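Local structure of endo-alpha-mannosidase (Bacteroides thetaiotaomicron, 4ACY) at residues D85-F90 and T288-W293; N48-P53 and S326-H331; Y91-T96 and I336-S341. The protein acts as a glycoside hydrolase family 99 endo-alpha-mannosidase, probably cutting internal alpha-mannosidic bonds of N-glycan-type or related mannose-containing glycans. All blocks are in the same frame, centred on the assembly; numbering follows the deposited sequence. Where two conformers were deposited one is given.

Contact 1: D85-F90 and T288-W293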
loop_
_atom_site.group_PDB
_atom_site.type_symbol
_atom_site.label_atom_id
_atom_site.label_comp_id
_atom_site.label_asym_id
_atom_site.label_seq_id
_atom_site.Cartn_x
_atom_site.Cartn_y
_atom_site.Cartn_z
ATOM N N ASP A 85 -14.383 -16.651 11.535
ATOM C CA ASP A 85 -14.409 -17.010 10.104
ATOM C C ASP A 85 -14.271 -15.704 9.336
ATOM O O ASP A 85 -15.263 -15.011 9.093
ATOM C CB ASP A 85 -15.738 -17.708 9.779
ATOM C CG ASP A 85 -15.842 -18.193 8.318
ATOM O OD1 ASP A 85 -14.831 -18.233 7.587
ATOM O OD2 ASP A 85 -16.967 -18.576 7.924
ATOM N N ILE A 86 -13.033 -15.354 9.002
ATOM C CA ILE A 86 -12.729 -14.006 8.524
ATOM C C ILE A 86 -12.105 -13.992 7.117
ATOM O O ILE A 86 -11.517 -14.979 6.670
ATOM C CB ILE A 86 -11.857 -13.202 9.535
ATOM C CG1 ILE A 86 -10.455 -13.806 9.679
ATOM C CG2 ILE A 86 -12.575 -13.085 10.916
ATOM C CD1 ILE A 86 -9.479 -12.867 10.412
ATOM N N ALA A 87 -12.230 -12.848 6.443
ATOM C CA ALA A 87 -11.941 -12.745 5.007
ATOM C C ALA A 87 -10.455 -12.591 4.649
ATOM O O ALA A 87 -10.045 -11.619 3.983
ATOM C CB ALA A 87 -12.752 -11.613 4.406
ATOM N N CYS A 88 -9.661 -13.559 5.089
ATOM C CA CYS A 88 -8.231 -13.596 4.831
ATOM C C CYS A 88 -7.693 -14.993 5.089
ATOM O O CYS A 88 -8.310 -15.769 5.835
ATOM C CB CYS A 88 -7.478 -12.547 5.668
ATOM S SG CYS A 88 -8.128 -12.309 7.324
ATOM N N ASN A 89 -6.569 -15.324 4.457
ATOM C CA ASN A 89 -5.984 -16.652 4.597
ATOM C C ASN A 89 -5.067 -16.794 5.815
ATOM O O ASN A 89 -4.727 -17.908 6.204
ATOM C CB ASN A 89 -5.211 -17.038 3.346
ATOM C CG ASN A 89 -6.129 -17.387 2.179
ATOM O OD1 ASN A 89 -6.264 -18.574 1.796
ATOM N ND2 ASN A 89 -6.780 -16.379 1.626
ATOM N N PHE A 90 -4.623 -15.659 6.349
ATOM C CA PHE A 90 -3.870 -15.618 7.619
ATOM C C PHE A 90 -4.777 -15.002 8.679
ATOM O O PHE A 90 -5.818 -14.436 8.353
ATOM C CB PHE A 90 -2.615 -14.740 7.455
ATOM C CG PHE A 90 -1.545 -15.326 6.560
ATOM C CD1 PHE A 90 -1.580 -15.146 5.172
ATOM C CD2 PHE A 90 -0.470 -16.032 7.108
ATOM C CE1 PHE A 90 -0.569 -15.669 4.342
ATOM C CE2 PHE A 90 0.543 -16.560 6.300
ATOM C CZ PHE A 90 0.498 -16.387 4.903
ATOM N N THR A 288 -7.088 -16.498 -1.738
ATOM C CA THR A 288 -8.099 -17.478 -2.128
ATOM C C THR A 288 -9.340 -17.568 -1.245
ATOM O O THR A 288 -10.315 -18.224 -1.645
ATOM C CB THR A 288 -7.511 -18.877 -2.343
ATOM O OG1 THR A 288 -6.795 -19.275 -1.168
ATOM C CG2 THR A 288 -6.574 -18.891 -3.540
ATOM N N ARG A 289 -9.349 -16.968 -0.052
ATOM C CA ARG A 289 -10.609 -16.855 0.676
ATOM C C ARG A 289 -11.570 -15.898 -0.050
ATOM O O ARG A 289 -12.755 -16.228 -0.259
ATOM C CB ARG A 289 -10.381 -16.452 2.137
ATOM C CG ARG A 289 -9.693 -17.545 2.961
ATOM C CD ARG A 289 -10.719 -18.438 3.641
ATOM N NE ARG A 289 -11.006 -17.977 4.991
ATOM C CZ ARG A 289 -12.034 -18.382 5.729
ATOM N NH1 ARG A 289 -12.899 -19.273 5.252
ATOM N NH2 ARG A 289 -12.196 -17.889 6.945
ATOM N N ILE A 290 -11.068 -14.720 -0.436
ATOM C CA ILE A 290 -11.910 -13.734 -1.120
ATOM C C ILE A 290 -11.991 -13.960 -2.631
ATOM O O ILE A 290 -12.945 -13.490 -3.253
ATOM C CB ILE A 290 -11.526 -12.258 -0.796
ATOM C CG1 ILE A 290 -10.118 -11.897 -1.291
ATOM C CG2 ILE A 290 -11.664 -11.971 0.702
ATOM C CD1 ILE A 290 -10.040 -10.444 -1.800
ATOM N N ARG A 291 -11.011 -14.669 -3.202
ATOM C CA ARG A 291 -10.972 -14.981 -4.649
ATOM C C ARG A 291 -10.566 -16.443 -4.899
ATOM O O ARG A 291 -9.430 -16.727 -5.289
ATOM C CB ARG A 291 -10.024 -14.022 -5.403
ATOM C CG ARG A 291 -10.357 -12.548 -5.243
ATOM C CD ARG A 291 -9.361 -11.670 -5.983
ATOM N NE ARG A 291 -9.672 -10.250 -5.837
ATOM C CZ ARG A 291 -8.856 -9.345 -5.301
ATOM N NH1 ARG A 291 -7.651 -9.705 -4.844
ATOM N NH2 ARG A 291 -9.237 -8.073 -5.239
ATOM N N PRO A 292 -11.506 -17.385 -4.702
ATOM C CA PRO A 292 -11.143 -18.811 -4.662
ATOM C C PRO A 292 -10.513 -19.317 -5.960
ATOM O O PRO A 292 -9.775 -20.298 -5.934
ATOM C CB PRO A 292 -12.476 -19.526 -4.410
ATOM C CG PRO A 292 -13.396 -18.499 -3.864
ATOM C CD PRO A 292 -12.891 -17.132 -4.257
ATOM N N TRP A 293 -10.821 -18.631 -7.068
ATOM C CA TRP A 293 -10.355 -18.964 -8.417
ATOM C C TRP A 293 -8.946 -18.437 -8.711
ATOM O O TRP A 293 -8.376 -18.728 -9.781
ATOM C CB TRP A 293 -11.345 -18.368 -9.450
ATOM C CG TRP A 293 -11.679 -16.957 -9.094
ATOM C CD1 TRP A 293 -12.714 -16.529 -8.314
ATOM C CD2 TRP A 293 -10.919 -15.787 -9.420
ATOM N NE1 TRP A 293 -12.661 -15.172 -8.149
ATOM C CE2 TRP A 293 -11.572 -14.685 -8.820
ATOM C CE3 TRP A 293 -9.762 -15.560 -10.187
ATOM C CZ2 TRP A 293 -11.110 -13.371 -8.958
ATOM C CZ3 TRP A 293 -9.299 -14.260 -10.320
ATOM C CH2 TRP A 293 -9.966 -13.182 -9.706
#
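Asp85 and Arg289 form a salt bridge between two loops, one after strand 77-79 and the other after barrel strand 276-281. Most of the touching residues are buried. Arg289 supplies the largest share of the contact surface. Two conformers were deposited for it, and what follows holds for one of them. Its chain bends at chi2 and chi3 (-92° and -94°), which carries the guanidinium back along residues 85-88. NH2 bonds to Asp85 OD1 at 2.7 Å, meeting that oxygen nearly along its C-O axis. NH1 adds a weak bond to the same oxygen. NH2 also makes a weak bond to Ile86 O at 3.0 Å. Cys88 O lies at the guanidinium edge, 3.6 Å from NE. Outside the two loops, Phe347 makes a cation-pi contact with Arg289. A small apolar contact lies apart from the polar one. Ala87 is the centre of an inverse gamma turn, and its CB touches Ile290 CG2 at 3.9 Å. The arginine charge therefore faces one carboxylate oxygen and two backbone carbonyls. This setting would probably favour the charged form of both partners and tie residues 85-88 to the loop of Arg289.

Contact 2: N48-P53 and S326-H331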
loop_
_atom_site.group_PDB
_atom_site.type_symbol
_atom_site.label_atom_id
_atom_site.label_comp_id
_atom_site.label_asym_id
_atom_site.label_seq_id
_atom_site.Cartn_x
_atom_site.Cartn_y
_atom_site.Cartn_z
ATOM N N ASN A 48 -6.889 1.179 6.342
ATOM C CA ASN A 48 -7.637 1.665 7.502
ATOM C C ASN A 48 -9.128 1.347 7.389
ATOM O O ASN A 48 -10.005 2.067 7.912
ATOM C CB ASN A 48 -7.387 3.160 7.699
ATOM C CG ASN A 48 -7.993 4.009 6.587
ATOM O OD1 ASN A 48 -8.306 3.510 5.500
ATOM N ND2 ASN A 48 -8.180 5.294 6.865
ATOM N N TRP A 49 -9.410 0.230 6.740
ATOM C CA TRP A 49 -10.778 -0.102 6.384
ATOM C C TRP A 49 -11.421 -1.154 7.278
ATOM O O TRP A 49 -12.538 -1.561 7.013
ATOM C CB TRP A 49 -10.886 -0.481 4.899
ATOM C CG TRP A 49 -10.010 -1.611 4.416
ATOM C CD1 TRP A 49 -9.506 -2.665 5.142
ATOM C CD2 TRP A 49 -9.574 -1.806 3.071
ATOM N NE1 TRP A 49 -8.775 -3.506 4.312
ATOM C CE2 TRP A 49 -8.814 -2.999 3.036
ATOM C CE3 TRP A 49 -9.781 -1.094 1.875
ATOM C CZ2 TRP A 49 -8.236 -3.488 1.855
ATOM C CZ3 TRP A 49 -9.211 -1.578 0.701
ATOM C CH2 TRP A 49 -8.444 -2.763 0.697
ATOM N N TYR A 50 -10.739 -1.539 8.358
ATOM C CA TYR A 50 -11.211 -2.640 9.200
ATOM C C TYR A 50 -12.104 -2.097 10.294
ATOM O O TYR A 50 -11.871 -1.016 10.804
ATOM C CB TYR A 50 -10.039 -3.414 9.795
ATOM C CG TYR A 50 -9.170 -4.032 8.724
ATOM C CD1 TYR A 50 -9.601 -5.152 8.011
ATOM C CD2 TYR A 50 -7.936 -3.476 8.399
ATOM C CE1 TYR A 50 -8.820 -5.711 7.009
ATOM C CE2 TYR A 50 -7.137 -4.038 7.411
ATOM C CZ TYR A 50 -7.598 -5.134 6.707
ATOM O OH TYR A 50 -6.808 -5.654 5.715
ATOM N N GLY A 51 -13.140 -2.851 10.650
ATOM C CA GLY A 51 -14.070 -2.388 11.669
ATOM C C GLY A 51 -14.651 -3.578 12.382
ATOM O O GLY A 51 -14.638 -4.674 11.841
ATOM N N ASN A 52 -15.133 -3.371 13.605
ATOM C CA ASN A 52 -15.721 -4.474 14.359
ATOM C C ASN A 52 -16.926 -3.996 15.174
ATOM O O ASN A 52 -17.146 -2.787 15.299
ATOM C CB ASN A 52 -14.653 -5.195 15.220
ATOM C CG ASN A 52 -14.025 -4.301 16.284
ATOM O OD1 ASN A 52 -14.646 -3.374 16.789
ATOM N ND2 ASN A 52 -12.782 -4.597 16.635
ATOM N N PRO A 53 -17.734 -4.941 15.697
ATOM C CA PRO A 53 -18.940 -4.557 16.428
ATOM C C PRO A 53 -18.669 -3.704 17.669
ATOM O O PRO A 53 -19.421 -2.773 17.942
ATOM C CB PRO A 53 -19.533 -5.914 16.822
ATOM C CG PRO A 53 -19.093 -6.823 15.691
ATOM C CD PRO A 53 -17.685 -6.393 15.442
ATOM N N SER A 326 2.343 -5.563 1.796
ATOM C CA SER A 326 1.678 -4.436 2.447
ATOM C C SER A 326 1.954 -4.476 3.941
ATOM O O SER A 326 2.420 -5.486 4.452
ATOM C CB SER A 326 0.159 -4.570 2.254
ATOM O OG SER A 326 -0.303 -5.811 2.779
ATOM N N PHE A 327 1.641 -3.399 4.660
ATOM C CA PHE A 327 1.516 -3.579 6.092
ATOM C C PHE A 327 0.359 -4.545 6.408
ATOM O O PHE A 327 0.532 -5.514 7.139
ATOM C CB PHE A 327 1.312 -2.265 6.845
ATOM C CG PHE A 327 1.214 -2.470 8.341
ATOM C CD1 PHE A 327 2.330 -2.895 9.056
ATOM C CD2 PHE A 327 0.005 -2.313 9.009
ATOM C CE1 PHE A 327 2.256 -3.140 10.417
ATOM C CE2 PHE A 327 -0.074 -2.549 10.373
ATOM C CZ PHE A 327 1.057 -2.952 11.076
ATOM N N ASN A 328 -0.829 -4.285 5.870
ATOM C CA ASN A 328 -1.997 -5.003 6.369
ATOM C C ASN A 328 -3.134 -5.151 5.371
ATOM O O ASN A 328 -4.300 -4.899 5.704
ATOM C CB ASN A 328 -2.521 -4.381 7.681
ATOM C CG ASN A 328 -3.031 -2.951 7.508
ATOM O OD1 ASN A 328 -2.644 -2.240 6.569
ATOM N ND2 ASN A 328 -3.903 -2.519 8.433
ATOM N N GLU A 329 -2.789 -5.573 4.158
ATOM C CA GLU A 329 -3.823 -5.971 3.196
ATOM C C GLU A 329 -4.050 -7.461 3.432
ATOM O O GLU A 329 -3.512 -8.319 2.717
ATOM C CB GLU A 329 -3.368 -5.691 1.759
ATOM C CG GLU A 329 -4.477 -5.120 0.826
ATOM C CD GLU A 329 -5.696 -6.035 0.640
ATOM O OE1 GLU A 329 -5.880 -6.990 1.417
ATOM O OE2 GLU A 329 -6.504 -5.771 -0.297
ATOM N N TRP A 330 -4.821 -7.750 4.479
ATOM C CA TRP A 330 -5.059 -9.112 4.927
ATOM C C TRP A 330 -5.766 -9.940 3.868
ATOM O O TRP A 330 -5.475 -11.138 3.727
ATOM C CB TRP A 330 -5.826 -9.122 6.267
ATOM C CG TRP A 330 -4.933 -8.727 7.411
ATOM C CD1 TRP A 330 -4.741 -7.471 7.903
ATOM C CD2 TRP A 330 -4.067 -9.595 8.173
ATOM N NE1 TRP A 330 -3.833 -7.498 8.936
ATOM C CE2 TRP A 330 -3.393 -8.785 9.112
ATOM C CE3 TRP A 330 -3.796 -10.976 8.146
ATOM C CZ2 TRP A 330 -2.472 -9.310 10.038
ATOM C CZ3 TRP A 330 -2.881 -11.494 9.065
ATOM C CH2 TRP A 330 -2.230 -10.654 9.994
ATOM N N HIS A 331 -6.659 -9.315 3.097
ATOM C CA HIS A 331 -7.431 -10.093 2.115
ATOM C C HIS A 331 -6.521 -10.723 1.094
ATOM O O HIS A 331 -6.852 -11.766 0.537
ATOM C CB HIS A 331 -8.455 -9.243 1.358
ATOM C CG HIS A 331 -9.319 -8.397 2.232
ATOM N ND1 HIS A 331 -10.132 -8.920 3.216
ATOM C CD2 HIS A 331 -9.522 -7.063 2.238
ATOM C CE1 HIS A 331 -10.779 -7.931 3.813
ATOM N NE2 HIS A 331 -10.434 -6.795 3.229
#
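Tyr50 reaches from the loop after strand 42-46 to Asn328 in the loop after strand 322-324, and its side chain has the largest share of the contact. Its CB points toward residues 326-331. CG is anti to the carbonyl carbon (chi1 -61°), which sends the ring on in that direction. CG itself lies at the edge of the Trp49 ring, near its plane. Along one side of the Tyr50 ring, CD2 and then CE2 run past the amide of Asn328, with CE2 3.7 Å from ND2. That amide is held by Tyr47 and Tyr97. On the other side, CE1 looks toward His331 NE2 at 4.3 Å. CZ touches Trp330 CD1 at 3.9 Å. At the tip, OH donates to Asn328 O at 2.6 Å, a short bond tilted 23° from the carbonyl plane.

The two faces of the Tyr50 ring have different neighbours. Trp49 CD1 sits over the centre of one face. On the other side Trp330 turns its edge toward the ring, an offset edge-to-face pair with planes at 78°. Trp49 also reaches the second loop: its CZ2 is 3.6 Å from Glu329 OE2, which lies near the plane of the indole at its edge. His331 CD2 is 3.8 Å from the same CZ2. The imidazole is held by hydrogen bonds to Ala87 O and His61 ND1, and His61 stacks on Trp49.

A bound glycerol lies about 4 Å from the Trp49 side chain, and a formate about 5 Å from that of Glu329, both probably from the crystallisation liquor. This aromatic cluster joins the loops after the first and last barrel strands at the C-terminal end, where TIM-barrel enzymes carry their active sites; a place in the sugar-binding cleft wall is consistent with this.

Contact 3: Y91-T96 and I336-S341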
loop_
_atom_site.group_PDB
_atom_site.type_symbol
_atom_site.label_atom_id
_atom_site.label_comp_id
_atom_site.label_asym_id
_atom_site.label_seq_id
_atom_site.Cartn_x
_atom_site.Cartn_y
_atom_site.Cartn_z
ATOM N N TYR A 91 -4.382 -15.081 9.953
ATOM C CA TYR A 91 -5.214 -14.554 11.026
ATOM C C TYR A 91 -4.392 -13.558 11.851
ATOM O O TYR A 91 -3.300 -13.905 12.315
ATOM C CB TYR A 91 -5.724 -15.698 11.917
ATOM C CG TYR A 91 -6.834 -15.267 12.829
ATOM C CD1 TYR A 91 -6.561 -14.648 14.050
ATOM C CD2 TYR A 91 -8.168 -15.441 12.461
ATOM C CE1 TYR A 91 -7.590 -14.213 14.877
ATOM C CE2 TYR A 91 -9.201 -15.009 13.280
ATOM C CZ TYR A 91 -8.897 -14.399 14.488
ATOM O OH TYR A 91 -9.912 -13.967 15.307
ATOM N N PRO A 92 -4.905 -12.330 12.046
ATOM C CA PRO A 92 -4.080 -11.331 12.748
ATOM C C PRO A 92 -3.836 -11.622 14.238
ATOM O O PRO A 92 -4.749 -12.058 14.955
ATOM C CB PRO A 92 -4.914 -10.055 12.651
ATOM C CG PRO A 92 -5.800 -10.246 11.434
ATOM C CD PRO A 92 -6.156 -11.733 11.536
ATOM N N GLU A 93 -2.624 -11.324 14.686
ATOM C CA GLU A 93 -2.330 -11.309 16.114
ATOM C C GLU A 93 -3.342 -10.434 16.866
ATOM O O GLU A 93 -3.805 -10.795 17.964
ATOM C CB GLU A 93 -0.910 -10.811 16.361
ATOM C CG GLU A 93 -0.567 -10.850 17.852
ATOM C CD GLU A 93 0.743 -10.190 18.208
ATOM O OE1 GLU A 93 1.300 -9.426 17.408
ATOM O OE2 GLU A 93 1.215 -10.444 19.332
ATOM N N LEU A 94 -3.707 -9.300 16.267
ATOM C CA LEU A 94 -4.626 -8.352 16.909
ATOM C C LEU A 94 -6.114 -8.677 16.702
ATOM O O LEU A 94 -6.999 -7.909 17.094
ATOM C CB LEU A 94 -4.282 -6.912 16.495
ATOM C CG LEU A 94 -2.881 -6.447 16.893
ATOM C CD1 LEU A 94 -2.657 -5.030 16.409
ATOM C CD2 LEU A 94 -2.679 -6.491 18.409
ATOM N N GLY A 95 -6.381 -9.828 16.096
ATOM C CA GLY A 95 -7.739 -10.310 15.882
ATOM C C GLY A 95 -8.488 -9.505 14.846
ATOM O O GLY A 95 -7.869 -8.895 13.960
ATOM N N THR A 96 -9.810 -9.496 14.968
ATOM C CA THR A 96 -10.679 -8.719 14.075
ATOM C C THR A 96 -10.733 -7.299 14.570
ATOM O O THR A 96 -11.732 -6.843 15.130
ATOM C CB THR A 96 -12.103 -9.321 13.948
ATOM O OG1 THR A 96 -12.662 -9.567 15.262
ATOM C CG2 THR A 96 -12.037 -10.606 13.164
ATOM N N ILE A 336 2.738 -7.695 6.316
ATOM C CA ILE A 336 3.894 -7.980 7.182
ATOM C C ILE A 336 3.454 -7.930 8.636
ATOM O O ILE A 336 4.208 -8.361 9.530
ATOM C CB ILE A 336 5.114 -7.061 6.897
ATOM C CG1 ILE A 336 4.750 -5.589 7.142
ATOM C CG2 ILE A 336 5.683 -7.304 5.463
ATOM C CD1 ILE A 336 5.982 -4.680 7.134
ATOM N N GLU A 337 2.230 -7.447 8.862
ATOM C CA GLU A 337 1.623 -7.401 10.201
ATOM C C GLU A 337 1.636 -8.794 10.846
ATOM O O GLU A 337 1.435 -9.814 10.157
ATOM C CB GLU A 337 0.210 -6.825 10.165
ATOM C CG GLU A 337 -0.343 -6.579 11.570
ATOM C CD GLU A 337 -1.716 -6.007 11.617
ATOM O OE1 GLU A 337 -2.306 -5.682 10.553
ATOM O OE2 GLU A 337 -2.224 -5.869 12.754
ATOM N N PRO A 338 1.934 -8.856 12.160
ATOM C CA PRO A 338 2.012 -10.166 12.800
ATOM C C PRO A 338 0.749 -10.994 12.667
ATOM O O PRO A 338 -0.348 -10.491 12.880
ATOM C CB PRO A 338 2.259 -9.809 14.277
ATOM C CG PRO A 338 3.050 -8.563 14.195
ATOM C CD PRO A 338 2.479 -7.790 13.026
ATOM N N ALA A 339 0.942 -12.267 12.339
ATOM C CA ALA A 339 -0.135 -13.236 12.187
ATOM C C ALA A 339 0.108 -14.362 13.195
ATOM O O ALA A 339 1.254 -14.614 13.566
ATOM C CB ALA A 339 -0.129 -13.782 10.759
ATOM N N VAL A 340 -0.963 -15.030 13.612
ATOM C CA VAL A 340 -0.874 -16.136 14.591
ATOM C C VAL A 340 -1.507 -17.415 14.056
ATOM O O VAL A 340 -2.363 -17.368 13.163
ATOM C CB VAL A 340 -1.570 -15.764 15.932
ATOM C CG1 VAL A 340 -0.850 -14.596 16.581
ATOM C CG2 VAL A 340 -3.065 -15.431 15.730
ATOM N N SER A 341 -1.108 -18.562 14.608
ATOM C CA SER A 341 -1.792 -19.812 14.294
ATOM C C SER A 341 -3.237 -19.722 14.779
ATOM O O SER A 341 -3.514 -19.173 15.859
ATOM C CB SER A 341 -1.071 -20.995 14.937
ATOM O OG SER A 341 -0.817 -20.745 16.307
HETATM O O HOH W 1 -2.033 -16.558 10.644
HETATM O O HOH W 2 -2.088 -8.273 14.119
#
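Val340 and Tyr91 meet through backbone and side chain at the more tightly packed end of this contact. Val340 N donates to Tyr91 O at 2.9 Å, and Glu93 N donates to Pro338 O at 3.0 Å. These bonds flank a single beta bridge between Pro92 and Ala339, where the chains come within 4.4 Å, CA to CA. The Val340 methyls fill the space beside it. CG1, anti to the carbonyl carbon (chi1 -64°), packs on Glu93 CA at 3.6 Å, while CG2 touches Tyr91 CD1 at 4.0 Å. An alanine here would probably open a gap against Glu93 and leave one side of the Tyr91 ring without its methyl neighbour.

The solvent side is at Glu93. Its extended chain is exposed, though OE1 lies against Pro338 CB at 3.3 Å. Two waters fill in between the loops. One accepts from Tyr91 N and is also bonded to Val340 O. The other accepts from Leu94 N and donates to Glu337 OE2 and Pro338 O. Glu337 OE1 is bonded to Tyr97 OH and Trp330 NE1. Bonds on both oxygens would fix the rotation of this buried carboxylate and anchor the water beside the turn at Pro92-Gly95.

Overall arrangement
The three contacts join loops of one TIM barrel, all on the same side of the chain's centre. Their centres lie about 11 to 14 Å apart. Along the chain the order is 48-53, 85-90, 91-96, 288-293, 326-331 and 336-341. Contact 1 is nested within contact 2, and contact 3 crosses both. Residues 85-90 run straight into 91-96, while 326-331 and 336-341 share the long loop after strand 322-324. Contacts 2 and 3 also meet where Asn52 ND2 bonds to Thr96 O, and Cys88 of contact 1 packs on Trp330. Loops after the first, seventh and last barrel strands are thus joined to one another beside the probable cleft.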